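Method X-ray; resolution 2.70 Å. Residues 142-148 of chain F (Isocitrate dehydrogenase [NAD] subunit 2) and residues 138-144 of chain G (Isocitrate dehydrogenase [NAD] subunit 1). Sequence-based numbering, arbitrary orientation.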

# COMPACT_ATOMS: atom_id res chain seq x y z
N TYR F 142 -21.30 -8.59 -35.50
CA TYR F 142 -20.99 -8.48 -36.92
C TYR F 142 -20.64 -7.04 -37.31
O TYR F 142 -19.69 -6.81 -38.05
CB TYR F 142 -22.16 -9.00 -37.77
CG TYR F 142 -22.33 -10.51 -37.75
CD1 TYR F 142 -21.64 -11.29 -36.83
CD2 TYR F 142 -23.19 -11.15 -38.64
CE1 TYR F 142 -21.79 -12.67 -36.80
CE2 TYR F 142 -23.35 -12.53 -38.61
CZ TYR F 142 -22.64 -13.28 -37.68
OH TYR F 142 -22.76 -14.66 -37.62
N SER F 143 -21.42 -6.08 -36.81
CA SER F 143 -21.08 -4.65 -36.91
C SER F 143 -20.21 -4.14 -35.72
O SER F 143 -20.15 -2.92 -35.42
CB SER F 143 -22.34 -3.80 -37.11
OG SER F 143 -23.16 -3.76 -35.95
N GLY F 144 -19.53 -5.08 -35.06
CA GLY F 144 -18.70 -4.80 -33.90
C GLY F 144 -17.34 -4.17 -34.17
O GLY F 144 -16.75 -4.34 -35.24
N ILE F 145 -16.86 -3.43 -33.17
CA ILE F 145 -15.59 -2.73 -33.24
C ILE F 145 -14.74 -3.13 -32.04
O ILE F 145 -15.21 -3.14 -30.90
CB ILE F 145 -15.81 -1.19 -33.21
CG1 ILE F 145 -16.47 -0.71 -34.50
CG2 ILE F 145 -14.53 -0.48 -32.98
CD1 ILE F 145 -16.83 0.77 -34.46
N GLU F 146 -13.49 -3.49 -32.31
CA GLU F 146 -12.52 -3.70 -31.24
C GLU F 146 -11.36 -2.71 -31.27
O GLU F 146 -10.89 -2.31 -32.34
CB GLU F 146 -11.94 -5.09 -31.36
CG GLU F 146 -12.91 -6.21 -31.05
CD GLU F 146 -12.20 -7.57 -30.96
OE1 GLU F 146 -12.26 -8.20 -29.88
OE2 GLU F 146 -11.58 -8.00 -31.97
N HIS F 147 -10.87 -2.31 -30.11
CA HIS F 147 -9.66 -1.51 -30.06
C HIS F 147 -8.95 -1.62 -28.76
O HIS F 147 -9.52 -2.01 -27.75
CB HIS F 147 -9.94 -0.04 -30.37
CG HIS F 147 -10.63 0.70 -29.27
ND1 HIS F 147 -10.20 1.92 -28.81
CD2 HIS F 147 -11.74 0.40 -28.56
CE1 HIS F 147 -11.03 2.35 -27.87
NE2 HIS F 147 -11.97 1.44 -27.69
N ILE F 148 -7.68 -1.25 -28.78
CA ILE F 148 -6.85 -1.29 -27.60
C ILE F 148 -6.96 0.02 -26.87
O ILE F 148 -6.67 1.07 -27.44
CB ILE F 148 -5.42 -1.51 -28.00
CG1 ILE F 148 -5.34 -2.79 -28.82
CG2 ILE F 148 -4.53 -1.62 -26.76
CD1 ILE F 148 -3.94 -3.23 -29.11
N GLY G 138 -7.64 8.81 -29.36
CA GLY G 138 -9.01 8.33 -29.27
C GLY G 138 -9.37 7.06 -30.04
O GLY G 138 -8.53 6.24 -30.41
N LEU G 139 -10.67 6.90 -30.23
CA LEU G 139 -11.22 6.01 -31.24
C LEU G 139 -12.48 6.72 -31.64
O LEU G 139 -13.18 7.27 -30.80
CB LEU G 139 -11.55 4.62 -30.70
CG LEU G 139 -12.31 3.78 -31.75
CD1 LEU G 139 -11.36 3.04 -32.64
CD2 LEU G 139 -13.24 2.81 -31.07
N GLU G 140 -12.76 6.76 -32.93
CA GLU G 140 -14.06 7.29 -33.37
C GLU G 140 -14.73 6.32 -34.31
O GLU G 140 -14.08 5.67 -35.14
CB GLU G 140 -13.92 8.62 -34.07
CG GLU G 140 -13.67 9.79 -33.14
CD GLU G 140 -13.64 11.10 -33.90
OE1 GLU G 140 -14.05 12.14 -33.32
OE2 GLU G 140 -13.22 11.09 -35.09
N HIS G 141 -16.03 6.19 -34.18
CA HIS G 141 -16.73 5.26 -35.04
C HIS G 141 -18.13 5.73 -35.33
O HIS G 141 -18.76 6.45 -34.53
CB HIS G 141 -16.72 3.82 -34.47
CG HIS G 141 -17.59 3.64 -33.27
ND1 HIS G 141 -18.70 2.83 -33.28
CD2 HIS G 141 -17.52 4.18 -32.03
CE1 HIS G 141 -19.27 2.86 -32.08
NE2 HIS G 141 -18.58 3.68 -31.31
N GLU G 142 -18.60 5.36 -36.52
CA GLU G 142 -20.00 5.56 -36.90
C GLU G 142 -20.58 4.17 -37.07
O GLU G 142 -20.34 3.52 -38.09
CB GLU G 142 -20.08 6.33 -38.21
CG GLU G 142 -21.47 6.89 -38.51
CD GLU G 142 -21.49 7.93 -39.66
OE1 GLU G 142 -20.41 8.23 -40.22
OE2 GLU G 142 -22.57 8.45 -40.00
N SER G 143 -21.29 3.70 -36.06
CA SER G 143 -21.77 2.32 -36.06
C SER G 143 -23.23 2.22 -36.51
O SER G 143 -23.62 1.24 -37.13
CB SER G 143 -21.51 1.63 -34.71
OG SER G 143 -20.23 1.01 -34.73
N VAL G 144 -24.03 3.24 -36.20
CA VAL G 144 -25.32 3.38 -36.85
C VAL G 144 -25.25 4.67 -37.63
O VAL G 144 -24.71 5.67 -37.16
CB VAL G 144 -26.50 3.46 -35.86
CG1 VAL G 144 -26.04 3.10 -34.48
CG2 VAL G 144 -27.10 4.85 -35.86

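The two stretches run nearly antiparallel, their end-to-end directions 172° apart. The nearest CA pairs are Ser F143 CA to Ser G143 CA at 7.1 Å, Ile F145 CA to His G141 CA at 8.3 Å, and His F147 CA to Leu G139 CA at 7.8 Å. This is too far for backbone pairing, and no hydrogen bond crosses. The contact is therefore made largely by side chains.

Alternate residues face the contact. Ser F143, Ile F145 and His F147 point their CA-to-CB bonds toward chain G; Leu G139, His G141 and Ser G143 point theirs toward chain F. The CA-to-CB bonds of Glu F146, Glu G140 and Glu G142 point away, and none of these side chains touches the other stretch.

Ile F145 and Leu G139 are the most covered residues. Their branched apolar chains meet at 4.0 Å, CG2 of Ile F145 to CD2 of Leu G139. The same Leu G139 CD2 sits over one face of the His F147 ring, 3.7 Å from its centroid, a CH-pi contact. The flat imidazole gives the methyl a surface to rest on.

Ile F145 CD1 lies 3.0 Å from His G141 ND1, closer than a usual van der Waals contact, and 3.4 Å from Ser G143 OG. These two polar atoms hydrogen-bond each other, ND1 of His G141 to OG of Ser G143 at 2.8 Å, so they satisfy one another beside the methyl. Between the two stretches 270 Å² is buried, both sides summed.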